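Local coordinates for vacuolar protein sorting-associated protein 54 (Mus musculus, PDB 3N1E) that probably acts, as a subunit of the GARP tethering complex, in retrograde transport from early and late endosomes to the trans-Golgi network, at residues Lys59-Met64 with Leu82-Ser87; Ala86-His91 with Ala114-Tyr119; Gly121-Leu126 with Lys130-Asn135. All coordinates share one frame; numbering follows the deposited sequence.

Contact 1: residues Lys59-Met64 with Leu82-Ser87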
ATOM      1  N   LYS A  59       5.873   7.481   5.352  1.00  8.57           N
ATOM      2  CA  LYS A  59       7.267   7.689   4.987  1.00  9.06           C
ATOM      3  C   LYS A  59       7.837   6.437   4.302  1.00 11.33           C
ATOM      4  O   LYS A  59       8.515   6.555   3.278  1.00  9.44           O
ATOM      5  CB  LYS A  59       8.120   8.062   6.207  1.00 12.02           C
ATOM      6  CG  LYS A  59       9.534   8.485   5.843  1.00 25.67           C
ATOM      7  CD  LYS A  59      10.243   9.218   6.990  1.00 48.08           C
ATOM      8  CE  LYS A  59      11.235  10.242   6.416  1.00 50.04           C
ATOM      9  NZ  LYS A  59      12.594  10.273   7.051  1.00 61.61           N
ATOM     10  N   GLN A  60       7.546   5.254   4.849  1.00 10.60           N
ATOM     11  CA  GLN A  60       8.083   4.010   4.242  1.00  9.33           C
ATOM     12  C   GLN A  60       7.466   3.685   2.896  1.00 12.04           C
ATOM     13  O   GLN A  60       8.160   3.184   2.009  1.00 13.33           O
ATOM     14  CB  GLN A  60       8.046   2.817   5.209  1.00  7.70           C
ATOM     15  CG  GLN A  60       8.781   3.062   6.508  1.00 11.20           C
ATOM     16  CD  GLN A  60      10.189   3.618   6.326  1.00 14.71           C
ATOM     17  OE1 GLN A  60      10.964   3.104   5.540  1.00 18.44           O
ATOM     18  NE2 GLN A  60      10.486   4.708   7.013  1.00 28.49           N
ATOM     19  N   MET A  61       6.183   4.007   2.717  1.00  9.37           N
ATOM     20  CA  MET A  61       5.492   3.848   1.439  0.50  9.33           C
ATOM     21  C   MET A  61       6.145   4.741   0.382  1.00 14.61           C
ATOM     22  O   MET A  61       6.355   4.342  -0.760  1.00 13.36           O
ATOM     23  CB  MET A  61       4.007   4.213   1.600  0.50  8.85           C
ATOM     24  CG  MET A  61       3.218   3.247   2.468  0.50 12.99           C
ATOM     25  SD  MET A  61       2.754   1.808   1.520  0.50 23.09           S
ATOM     26  CE  MET A  61       4.314   1.530   0.701  0.50 46.49           C
ATOM     27  N   THR A  62       6.467   5.964   0.788  1.00 10.55           N
ATOM     28  CA  THR A  62       7.149   6.934  -0.066  0.50 10.25           C
ATOM     29  C   THR A  62       8.533   6.427  -0.459  1.00 12.45           C
ATOM     30  O   THR A  62       8.927   6.486  -1.618  1.00 11.39           O
ATOM     31  CB  THR A  62       7.279   8.287   0.672  0.50  8.55           C
ATOM     32  OG1 THR A  62       5.973   8.856   0.810  0.50 11.10           O
ATOM     33  CG2 THR A  62       8.196   9.263  -0.061  0.50 11.84           C
ATOM     34  N   LYS A  63       9.271   5.936   0.535  1.00 10.83           N
ATOM     35  CA  LYS A  63      10.630   5.470   0.279  1.00 13.50           C
ATOM     36  C   LYS A  63      10.597   4.241  -0.631  1.00 13.77           C
ATOM     37  O   LYS A  63      11.472   4.080  -1.488  1.00 16.16           O
ATOM     38  CB  LYS A  63      11.363   5.148   1.587  1.00 15.21           C
ATOM     39  CG  LYS A  63      11.790   6.351   2.382  1.00 24.24           C
ATOM     40  CD  LYS A  63      13.008   7.053   1.796  1.00 34.33           C
ATOM     41  CE  LYS A  63      13.500   8.143   2.755  1.00 65.72           C
ATOM     42  NZ  LYS A  63      14.002   9.340   2.012  1.00 59.32           N
ATOM     43  N   MET A  64       9.593   3.390  -0.435  1.00 12.81           N
ATOM     44  CA  MET A  64       9.438   2.192  -1.266  1.00 12.73           C
ATOM     45  C   MET A  64       9.189   2.608  -2.715  1.00 15.38           C
ATOM     46  O   MET A  64       9.797   2.059  -3.643  1.00 15.97           O
ATOM     47  CB  MET A  64       8.276   1.335  -0.794  1.00 14.51           C
ATOM     48  CG  MET A  64       8.161   0.066  -1.613  1.00 21.19           C
ATOM     49  SD  MET A  64       6.777  -0.913  -1.114  1.00 17.91           S
ATOM     50  CE  MET A  64       5.434  -0.237  -2.071  1.00 37.91           C
ATOM     51  N   LEU A  82      -1.536  -1.680  -4.844  1.00  8.75           N
ATOM     52  CA  LEU A  82      -2.836  -2.256  -4.464  1.00  8.78           C
ATOM     53  C   LEU A  82      -2.685  -3.388  -3.447  1.00  9.74           C
ATOM     54  O   LEU A  82      -3.482  -3.477  -2.526  1.00 10.18           O
ATOM     55  CB  LEU A  82      -3.636  -2.717  -5.690  1.00  9.18           C
ATOM     56  CG  LEU A  82      -4.107  -1.533  -6.522  1.00 11.07           C
ATOM     57  CD1 LEU A  82      -4.583  -2.098  -7.861  1.00 25.08           C
ATOM     58  CD2 LEU A  82      -5.264  -0.727  -5.843  1.00 16.49           C
ATOM     59  N   ARG A  83      -1.646  -4.215  -3.592  1.00 11.64           N
ATOM     60  CA  ARG A  83      -1.366  -5.285  -2.623  1.00 11.86           C
ATOM     61  C   ARG A  83      -0.911  -4.747  -1.270  1.00 11.43           C
ATOM     62  O   ARG A  83      -1.305  -5.258  -0.213  1.00 11.36           O
ATOM     63  CB  ARG A  83      -0.317  -6.287  -3.163  1.00 14.62           C
ATOM     64  CG  ARG A  83      -0.766  -6.960  -4.445  1.00 11.34           C
ATOM     65  CD  ARG A  83       0.109  -8.156  -4.869  1.00 16.98           C
ATOM     66  NE  ARG A  83      -0.767  -9.065  -5.638  1.00 36.05           N
ATOM     67  CZ  ARG A  83      -0.376 -10.146  -6.307  1.00 45.64           C
ATOM     68  NH1 ARG A  83       0.908 -10.501  -6.345  1.00 29.34           N
ATOM     69  NH2 ARG A  83      -1.283 -10.870  -6.964  1.00 25.12           N
ATOM     70  N   ILE A  84      -0.036  -3.759  -1.304  1.00  8.99           N
ATOM     71  CA  ILE A  84       0.422  -3.092  -0.087  1.00 10.27           C
ATOM     72  C   ILE A  84      -0.801  -2.483   0.613  1.00 11.38           C
ATOM     73  O   ILE A  84      -0.988  -2.661   1.814  1.00 10.51           O
ATOM     74  CB  ILE A  84       1.434  -1.949  -0.397  1.00 13.03           C
ATOM     75  CG1 ILE A  84       2.754  -2.474  -0.997  1.00 22.83           C
ATOM     76  CG2 ILE A  84       1.700  -1.107   0.846  1.00 14.95           C
ATOM     77  CD1 ILE A  84       3.331  -3.661  -0.368  1.00 30.44           C
ATOM     78  N   ASN A  85      -1.639  -1.782  -0.143  1.00  9.13           N
ATOM     79  CA  ASN A  85      -2.865  -1.204   0.431  1.00  6.56           C
ATOM     80  C   ASN A  85      -3.779  -2.251   1.068  1.00  7.95           C
ATOM     81  O   ASN A  85      -4.377  -2.009   2.106  1.00  9.45           O
ATOM     82  CB  ASN A  85      -3.632  -0.396  -0.635  1.00  7.57           C
ATOM     83  CG  ASN A  85      -4.855   0.292  -0.096  1.00  8.74           C
ATOM     84  OD1 ASN A  85      -6.000  -0.001  -0.498  1.00 15.66           O
ATOM     85  ND2 ASN A  85      -4.647   1.180   0.810  1.00  7.78           N
ATOM     86  N   ALA A  86      -3.891  -3.413   0.439  1.00  9.87           N
ATOM     87  CA  ALA A  86      -4.739  -4.468   0.982  1.00 10.37           C
ATOM     88  C   ALA A  86      -4.203  -4.930   2.339  1.00  8.81           C
ATOM     89  O   ALA A  86      -4.972  -5.161   3.253  1.00  8.74           O
ATOM     90  CB  ALA A  86      -4.802  -5.638   0.013  1.00  9.17           C
ATOM     91  N   SER A  87      -2.878  -5.066   2.449  1.00 10.46           N
ATOM     92  CA  SER A  87      -2.250  -5.418   3.715  1.00 10.01           C
ATOM     93  C   SER A  87      -2.469  -4.347   4.786  1.00  9.20           C
ATOM     94  O   SER A  87      -2.803  -4.664   5.918  1.00  8.82           O
ATOM     95  CB  SER A  87      -0.738  -5.639   3.510  1.00  9.63           C
ATOM     96  OG  SER A  87      -0.085  -5.793   4.767  1.00 11.74           O
TER
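In the all-helical C-terminal domain of Vps54, two helices that follow one another in the chain, 52-68 and 74-98, meet through a small hydrophobic contact near the centre of the bundle, where Ile-84 faces Met-61 and Met-64. The backbones stay well apart, with Met-61 CA and Ile-84 CA 8.7 Å from each other, and long side chains span the distance. Met-64 and Ile-84 reach toward each other tip to tip: the methyl CE of Met-64 meets CG1 of Ile-84 at 3.7 Å. The methionine chain runs straight out from its helix, CG anti to the backbone N (chi1 -177°) and SD extending the line, and only the last torsion, chi3 87°, turns the methyl aside. One turn earlier on the same helix, Met-61 behaves differently. It occupies two conformations, and in the copy described its chain is folded and slides past Ile-84 in the opposite direction, lying beside the CG2 branch; the very short approach of its sulfur to that methyl is doubtful, and the details of this half of the contact hold for one copy alone. No hydrogen bond crosses between the segments. Helix 17-40 joins the same core, with Met-32 touching Met-61, and Val-29 and Phe-36 touching Ile-84. Phe-81, on helix 74-98, packs on both methionines. Buried apolar side chains meeting from three helices in this way are typical of the interior of an alpha-helical bundle.

Contact 2: residues Ala86-His91 with Ala114-Tyr119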
ATOM      1  N   ALA A  86      -3.891  -3.413   0.439  1.00  9.87           N
ATOM      2  CA  ALA A  86      -4.739  -4.468   0.982  1.00 10.37           C
ATOM      3  C   ALA A  86      -4.203  -4.930   2.339  1.00  8.81           C
ATOM      4  O   ALA A  86      -4.972  -5.161   3.253  1.00  8.74           O
ATOM      5  CB  ALA A  86      -4.802  -5.638   0.013  1.00  9.17           C
ATOM      6  N   SER A  87      -2.878  -5.066   2.449  1.00 10.46           N
ATOM      7  CA  SER A  87      -2.250  -5.418   3.715  1.00 10.01           C
ATOM      8  C   SER A  87      -2.469  -4.347   4.786  1.00  9.20           C
ATOM      9  O   SER A  87      -2.803  -4.664   5.918  1.00  8.82           O
ATOM     10  CB  SER A  87      -0.738  -5.639   3.510  1.00  9.63           C
ATOM     11  OG  SER A  87      -0.085  -5.793   4.767  1.00 11.74           O
ATOM     12  N   TYR A  88      -2.258  -3.083   4.420  1.00  9.86           N
ATOM     13  CA  TYR A  88      -2.509  -1.987   5.322  1.00  9.83           C
ATOM     14  C   TYR A  88      -3.949  -2.033   5.882  1.00 10.00           C
ATOM     15  O   TYR A  88      -4.159  -1.940   7.098  1.00  8.60           O
ATOM     16  CB  TYR A  88      -2.229  -0.665   4.595  1.00  7.03           C
ATOM     17  CG  TYR A  88      -2.722   0.554   5.324  1.00  9.11           C
ATOM     18  CD1 TYR A  88      -3.922   1.146   4.963  1.00 14.31           C
ATOM     19  CD2 TYR A  88      -1.995   1.097   6.377  1.00 17.64           C
ATOM     20  CE1 TYR A  88      -4.388   2.287   5.646  1.00 19.34           C
ATOM     21  CE2 TYR A  88      -2.441   2.229   7.046  1.00 16.23           C
ATOM     22  CZ  TYR A  88      -3.629   2.799   6.681  1.00 12.79           C
ATOM     23  OH  TYR A  88      -4.069   3.928   7.345  1.00 25.43           O
ATOM     24  N   LYS A  89      -4.923  -2.193   5.001  1.00  6.53           N
ATOM     25  CA  LYS A  89      -6.326  -2.210   5.396  1.00  7.47           C
ATOM     26  C   LYS A  89      -6.605  -3.384   6.324  1.00  8.22           C
ATOM     27  O   LYS A  89      -7.353  -3.230   7.275  1.00 11.25           O
ATOM     28  CB  LYS A  89      -7.260  -2.281   4.188  1.00  8.77           C
ATOM     29  CG  LYS A  89      -7.279  -0.968   3.405  1.00  7.57           C
ATOM     30  CD  LYS A  89      -8.366  -0.949   2.322  1.00 12.46           C
ATOM     31  CE  LYS A  89      -8.133  -2.004   1.287  1.00 17.41           C
ATOM     32  NZ  LYS A  89      -9.307  -1.989   0.345  1.00 13.87           N
ATOM     33  N   LEU A  90      -5.990  -4.538   6.060  1.00  8.25           N
ATOM     34  CA  LEU A  90      -6.266  -5.714   6.912  1.00  8.04           C
ATOM     35  C   LEU A  90      -5.788  -5.439   8.336  1.00  9.94           C
ATOM     36  O   LEU A  90      -6.506  -5.719   9.316  1.00  9.49           O
ATOM     37  CB  LEU A  90      -5.635  -6.996   6.299  1.00  8.44           C
ATOM     38  CG  LEU A  90      -5.720  -8.301   7.096  1.00 15.29           C
ATOM     39  CD1 LEU A  90      -5.783  -9.505   6.128  1.00 21.79           C
ATOM     40  CD2 LEU A  90      -4.529  -8.415   8.049  1.00 17.61           C
ATOM     41  N   HIS A  91      -4.571  -4.891   8.463  1.00  8.73           N
ATOM     42  CA  HIS A  91      -4.013  -4.628   9.777  1.00  8.09           C
ATOM     43  C   HIS A  91      -4.718  -3.478  10.486  1.00  9.01           C
ATOM     44  O   HIS A  91      -4.903  -3.529  11.711  1.00 10.03           O
ATOM     45  CB  HIS A  91      -2.505  -4.420   9.682  1.00  8.85           C
ATOM     46  CG  HIS A  91      -1.779  -5.672   9.306  1.00  9.68           C
ATOM     47  ND1 HIS A  91      -1.681  -6.749  10.164  1.00 14.41           N
ATOM     48  CD2 HIS A  91      -1.140  -6.027   8.169  1.00 10.01           C
ATOM     49  CE1 HIS A  91      -1.015  -7.722   9.561  1.00 16.46           C
ATOM     50  NE2 HIS A  91      -0.669  -7.304   8.353  1.00 11.74           N
ATOM     51  N   ALA A 114      -9.556  11.094   9.592  1.00  7.92           N
ATOM     52  CA  ALA A 114      -8.521  12.107   9.334  1.00  6.46           C
ATOM     53  C   ALA A 114      -7.142  11.459   9.039  1.00  7.66           C
ATOM     54  O   ALA A 114      -6.425  11.846   8.099  1.00  6.88           O
ATOM     55  CB  ALA A 114      -8.417  13.051  10.551  1.00  6.34           C
ATOM     56  N   ASP A 115      -6.770  10.493   9.870  1.00  8.28           N
ATOM     57  CA  ASP A 115      -5.475   9.798   9.690  1.00  7.03           C
ATOM     58  C   ASP A 115      -5.497   9.069   8.335  1.00  9.58           C
ATOM     59  O   ASP A 115      -4.527   9.102   7.583  1.00  8.31           O
ATOM     60  CB  ASP A 115      -5.250   8.844  10.875  1.00  5.76           C
ATOM     61  CG  ASP A 115      -3.941   9.101  11.638  1.00  9.24           C
ATOM     62  OD1 ASP A 115      -3.134   9.982  11.259  1.00  9.86           O
ATOM     63  OD2 ASP A 115      -3.737   8.376  12.651  1.00 15.29           O
ATOM     64  N   VAL A 116      -6.621   8.446   8.010  1.00  6.11           N
ATOM     65  CA  VAL A 116      -6.757   7.754   6.728  1.00  5.59           C
ATOM     66  C   VAL A 116      -6.704   8.742   5.568  1.00  7.01           C
ATOM     67  O   VAL A 116      -6.112   8.439   4.539  1.00  7.72           O
ATOM     68  CB  VAL A 116      -8.044   6.915   6.699  1.00  9.90           C
ATOM     69  CG1 VAL A 116      -8.375   6.446   5.282  1.00 10.49           C
ATOM     70  CG2 VAL A 116      -7.867   5.744   7.669  1.00  8.56           C
ATOM     71  N   ALA A 117      -7.278   9.926   5.740  1.00  7.74           N
ATOM     72  CA  ALA A 117      -7.141  10.965   4.692  1.00  8.51           C
ATOM     73  C   ALA A 117      -5.683  11.354   4.435  1.00  8.98           C
ATOM     74  O   ALA A 117      -5.304  11.620   3.292  1.00  8.45           O
ATOM     75  CB  ALA A 117      -7.957  12.193   5.027  1.00 11.28           C
ATOM     76  N   PHE A 118      -4.865  11.416   5.490  1.00  8.38           N
ATOM     77  CA  PHE A 118      -3.417  11.634   5.301  1.00  8.48           C
ATOM     78  C   PHE A 118      -2.776  10.484   4.478  1.00  8.13           C
ATOM     79  O   PHE A 118      -2.050  10.715   3.514  1.00  8.02           O
ATOM     80  CB  PHE A 118      -2.727  11.827   6.651  1.00  7.30           C
ATOM     81  CG  PHE A 118      -1.239  11.972   6.546  1.00  6.94           C
ATOM     82  CD1 PHE A 118      -0.695  13.189   6.162  1.00  6.70           C
ATOM     83  CD2 PHE A 118      -0.397  10.898   6.811  1.00  9.70           C
ATOM     84  CE1 PHE A 118       0.701  13.349   6.044  1.00  8.27           C
ATOM     85  CE2 PHE A 118       1.019  11.045   6.715  1.00 10.05           C
ATOM     86  CZ  PHE A 118       1.550  12.269   6.343  1.00  8.82           C
ATOM     87  N   TYR A 119      -3.093   9.248   4.853  1.00  7.29           N
ATOM     88  CA  TYR A 119      -2.609   8.062   4.144  1.00  7.49           C
ATOM     89  C   TYR A 119      -2.992   8.075   2.674  1.00  6.81           C
ATOM     90  O   TYR A 119      -2.160   7.831   1.807  1.00  6.28           O
ATOM     91  CB  TYR A 119      -3.180   6.796   4.813  1.00  8.28           C
ATOM     92  CG  TYR A 119      -2.929   5.503   4.048  1.00  7.09           C
ATOM     93  CD1 TYR A 119      -3.838   5.057   3.103  1.00  8.50           C
ATOM     94  CD2 TYR A 119      -1.752   4.757   4.255  1.00 10.48           C
ATOM     95  CE1 TYR A 119      -3.609   3.886   2.388  1.00  7.62           C
ATOM     96  CE2 TYR A 119      -1.525   3.581   3.533  1.00  7.89           C
ATOM     97  CZ  TYR A 119      -2.472   3.158   2.634  1.00  7.68           C
ATOM     98  OH  TYR A 119      -2.306   2.015   1.910  1.00 10.16           O
TER
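Tyr-88 and Tyr-119 mark where two segments of broadly opposite direction come nearest, their CA atoms 10.1 Å apart, and the gap between the backbones is filled by an aromatic pair. The contact joins helix 74-98 to helix 107-124, the last helix of the bundle. The CB of each tyrosine points toward the partner segment, and the rings overlap between them in an offset stack with centroids 3.8 Å apart and planes only 5° from parallel. They slide past each other head to tail: the phenol end of each ring lies against the root of the other, with Tyr-119 OH 3.7 Å from Tyr-88 CG. The nearest carbons are Tyr-88 CD1 and Tyr-119 CZ, at 3.4 Å. Matching first torsions, with CG anti to the backbone N on both sides (chi1 168° and 171°), send the two rings out from their helices in like fashion. Met-136 of the C-terminal tail touches both tyrosines, while helix 52-68 supplies Ile-57 against Tyr-88 and Cys-58 against Tyr-119. The two hydroxyls fare differently. That of Tyr-119 probably hydrogen-bonds with the side chain of Asn-85, one turn before Tyr-88. The hydroxyl of Tyr-88 is buried without a polar partner in the model: Tyr-88 OH lies 3.8 Å from Tyr-119 CG, and Tyr-88 OH to Val-116 CG2 is 4.2 Å.

Contact 3: residues Gly121-Leu126 with Lys130-Asn135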
ATOM      1  N   GLY A 121      -4.053  10.592   0.741  1.00  8.26           N
ATOM      2  CA  GLY A 121      -3.442  11.751   0.092  1.00  8.57           C
ATOM      3  C   GLY A 121      -1.993  11.469  -0.259  1.00 10.26           C
ATOM      4  O   GLY A 121      -1.547  11.711  -1.403  1.00  9.18           O
ATOM      5  N   ASN A 122      -1.240  10.966   0.725  1.00  7.87           N
ATOM      6  CA  ASN A 122       0.130  10.588   0.496  1.00  8.87           C
ATOM      7  C   ASN A 122       0.253   9.588  -0.664  1.00  9.45           C
ATOM      8  O   ASN A 122       1.126   9.757  -1.537  1.00 12.62           O
ATOM      9  CB  ASN A 122       0.703   9.940   1.768  1.00  9.16           C
ATOM     10  CG  ASN A 122       2.140   9.565   1.605  1.00 15.54           C
ATOM     11  OD1 ASN A 122       2.495   8.382   1.474  1.00 21.74           O
ATOM     12  ND2 ASN A 122       2.989  10.576   1.554  1.00 13.63           N
ATOM     13  N   LEU A 123      -0.544   8.517  -0.606  1.00  8.70           N
ATOM     14  CA  LEU A 123      -0.439   7.448  -1.618  1.00  7.55           C
ATOM     15  C   LEU A 123      -0.742   7.973  -3.007  1.00 10.20           C
ATOM     16  O   LEU A 123       0.059   7.767  -3.940  1.00 10.47           O
ATOM     17  CB  LEU A 123      -1.369   6.275  -1.257  1.00  8.09           C
ATOM     18  CG  LEU A 123      -1.261   4.977  -2.053  1.00 12.71           C
ATOM     19  CD1 LEU A 123      -1.919   3.872  -1.217  1.00  9.42           C
ATOM     20  CD2 LEU A 123      -1.899   5.071  -3.434  1.00 18.14           C
ATOM     21  N   GLN A 124      -1.856   8.684  -3.135  1.00 10.11           N
ATOM     22  CA  GLN A 124      -2.365   9.097  -4.439  1.00 11.00           C
ATOM     23  C   GLN A 124      -1.521  10.207  -5.058  1.00 16.43           C
ATOM     24  O   GLN A 124      -1.567  10.413  -6.280  1.00 17.26           O
ATOM     25  CB  GLN A 124      -3.863   9.426  -4.370  1.00 13.81           C
ATOM     26  CG  GLN A 124      -4.659   8.119  -4.189  1.00 14.67           C
ATOM     27  CD  GLN A 124      -6.161   8.290  -4.025  1.00 25.84           C
ATOM     28  OE1 GLN A 124      -6.650   9.340  -3.590  1.00 22.05           O
ATOM     29  NE2 GLN A 124      -6.907   7.238  -4.369  1.00 22.74           N
ATOM     30  N   ALA A 125      -0.710  10.867  -4.232  1.00  9.80           N
ATOM     31  CA  ALA A 125       0.223  11.897  -4.715  1.00 14.63           C
ATOM     32  C   ALA A 125       1.535  11.337  -5.280  1.00 16.62           C
ATOM     33  O   ALA A 125       2.323  12.077  -5.895  1.00 14.61           O
ATOM     34  CB  ALA A 125       0.497  12.879  -3.627  1.00 13.77           C
ATOM     35  N   LEU A 126       1.767  10.044  -5.101  1.00 10.99           N
ATOM     36  CA  LEU A 126       2.929   9.381  -5.715  1.00 10.41           C
ATOM     37  C   LEU A 126       2.743   9.156  -7.218  1.00 13.56           C
ATOM     38  O   LEU A 126       1.646   8.813  -7.664  1.00 14.44           O
ATOM     39  CB  LEU A 126       3.210   8.057  -4.987  1.00 10.08           C
ATOM     40  CG  LEU A 126       3.615   8.225  -3.523  1.00 13.26           C
ATOM     41  CD1 LEU A 126       3.587   6.875  -2.817  1.00 14.51           C
ATOM     42  CD2 LEU A 126       4.997   8.917  -3.384  1.00 13.99           C
ATOM     43  N   LYS A 130      -2.396   8.088  -8.871  1.00 13.82           N
ATOM     44  CA  LYS A 130      -3.485   9.021  -8.589  1.00 12.70           C
ATOM     45  C   LYS A 130      -4.890   8.372  -8.631  1.00 13.25           C
ATOM     46  O   LYS A 130      -5.772   8.695  -7.792  1.00 16.75           O
ATOM     47  CB  LYS A 130      -3.385  10.217  -9.533  1.00 20.44           C
ATOM     48  CG  LYS A 130      -4.603  11.137  -9.558  1.00 27.45           C
ATOM     49  CD  LYS A 130      -4.333  12.324 -10.498  1.00 57.46           C
ATOM     50  CE  LYS A 130      -3.549  11.905 -11.750  1.00 43.23           C
ATOM     51  NZ  LYS A 130      -4.384  11.162 -12.745  1.00 64.66           N
ATOM     52  N   ASP A 131      -5.095   7.465  -9.582  1.00 15.16           N
ATOM     53  CA  ASP A 131      -6.417   6.877  -9.769  1.00 16.54           C
ATOM     54  C   ASP A 131      -6.569   5.456  -9.214  1.00 20.84           C
ATOM     55  O   ASP A 131      -7.517   4.759  -9.560  1.00 15.93           O
ATOM     56  CB  ASP A 131      -6.844   6.934 -11.240  1.00 15.86           C
ATOM     57  CG  ASP A 131      -6.926   8.340 -11.768  1.00 23.84           C
ATOM     58  OD1 ASP A 131      -7.525   9.207 -11.104  1.00 24.09           O
ATOM     59  OD2 ASP A 131      -6.378   8.582 -12.862  1.00 29.38           O
ATOM     60  N   LEU A 132      -5.657   5.033  -8.335  1.00 14.54           N
ATOM     61  CA  LEU A 132      -5.865   3.780  -7.624  1.00 10.75           C
ATOM     62  C   LEU A 132      -7.160   3.793  -6.823  1.00 11.75           C
ATOM     63  O   LEU A 132      -7.481   4.779  -6.144  1.00 14.16           O
ATOM     64  CB  LEU A 132      -4.692   3.491  -6.690  1.00 13.69           C
ATOM     65  CG  LEU A 132      -3.683   2.439  -7.149  1.00 27.14           C
ATOM     66  CD1 LEU A 132      -2.997   2.843  -8.423  1.00 29.72           C
ATOM     67  CD2 LEU A 132      -2.673   2.169  -6.021  1.00 20.12           C
ATOM     68  N   ASP A 133      -7.904   2.706  -6.945  1.00 10.34           N
ATOM     69  CA  ASP A 133      -9.171   2.511  -6.225  1.00 14.14           C
ATOM     70  C   ASP A 133      -8.821   1.794  -4.917  1.00 10.09           C
ATOM     71  O   ASP A 133      -8.657   0.570  -4.872  1.00 13.37           O
ATOM     72  CB  ASP A 133     -10.084   1.628  -7.071  1.00 13.31           C
ATOM     73  CG  ASP A 133     -11.409   1.342  -6.415  1.00 21.59           C
ATOM     74  OD1 ASP A 133     -11.652   1.797  -5.264  1.00 21.88           O
ATOM     75  OD2 ASP A 133     -12.218   0.641  -7.079  1.00 21.65           O
ATOM     76  N   LEU A 134      -8.694   2.583  -3.856  1.00 10.97           N
ATOM     77  CA  LEU A 134      -8.207   2.055  -2.582  1.00 10.14           C
ATOM     78  C   LEU A 134      -9.272   1.409  -1.718  1.00 12.57           C
ATOM     79  O   LEU A 134      -8.953   0.632  -0.803  1.00 12.92           O
ATOM     80  CB  LEU A 134      -7.532   3.189  -1.797  1.00 10.97           C
ATOM     81  CG  LEU A 134      -6.350   3.859  -2.518  1.00 12.31           C
ATOM     82  CD1 LEU A 134      -5.840   5.001  -1.611  1.00 16.32           C
ATOM     83  CD2 LEU A 134      -5.221   2.846  -2.838  1.00 12.39           C
ATOM     84  N   ASN A 135     -10.533   1.760  -1.986  1.00 13.89           N
ATOM     85  CA  ASN A 135     -11.693   1.232  -1.236  1.00 13.61           C
ATOM     86  C   ASN A 135     -11.455   1.268   0.259  1.00 12.94           C
ATOM     87  O   ASN A 135     -11.503   0.231   0.929  1.00 12.09           O
ATOM     88  CB  ASN A 135     -12.015  -0.198  -1.685  1.00 13.99           C
ATOM     89  CG  ASN A 135     -13.317  -0.763  -1.072  1.00 20.42           C
ATOM     90  OD1 ASN A 135     -13.532  -1.976  -1.104  1.00 31.17           O
ATOM     91  ND2 ASN A 135     -14.159   0.103  -0.503  1.00 19.67           N
TER
HETATM   92  O   HOH W   1      -9.734   5.771  -3.502  1.00 13.48           O
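Leu-123 and Gln-124, on helix 107-124, receive the chain as it doubles back through residues 130-135, a segment without regular secondary structure. The packed part is a trio of leucines. Leu-123 projects toward the returning segment with CG anti to the backbone N (chi1 -171°), and its two methyls are shared out: CD1 meets CD2 of Leu-134 tip to tip at 3.8 Å, whereas CD2 lies 4.0 Å from CD2 of Leu-132, whose side chain crosses at about a right angle. Leu-132 and Leu-134 alternate with Asp-131 and Asp-133, which point away from the helix, so one side of the segment is oily and the other acidic. Helix 74-98 closes over the buried leucines, Phe-81 and Leu-82 touching Leu-132 and Asn-85 touching Leu-134.

The outer side is looser and polar. The extended side chain of Gln-124 lies along the segment and offers NE2 to the carbonyl O of Leu-132 at 3.1 Å, a weak bond because the angle at the hydrogen is only 126°. The same NE2 makes a weak bond to a water, which also accepts weakly from the backbone N of Leu-134. Nearer the turn, Lys-130 CA makes a bent CA-H...O contact, 3.3 Å, with the carbonyl O of Gln-124. CB of Lys-130 is directed away, although it touches the other segment; beyond it the chain bends at chi3 and chi4, bringing NZ into a weak, 3.3 Å salt bridge with OD2 of neighbouring Asp-131. Apolar burial probably does most of the holding here; the weak direct bond from Gln-124 and the weak water bridge satisfy polar groups at the edge but probably contribute little strength.

Contacts 1 and 2 are buried and share helix 74-98, on which Ile-84 and Tyr-88 lie one turn apart; contact 3 is partly buried and fastens the segment after helix 107-124 to that helix, which contact 2 also uses. Chemistry follows position: methionines against isoleucine nearest the middle of the chain, an aromatic stack in contact 2, and in contact 3 leucines on the inside with weak polar bonds and water on the more exposed side. Polar groups tie the three together. Asn-85, on a segment of contact 1, probably links it to contact 2, while Lys-89 NZ, from contact 2, reaches the backbone O atoms of Leu-134 and Asn-135 in contact 3.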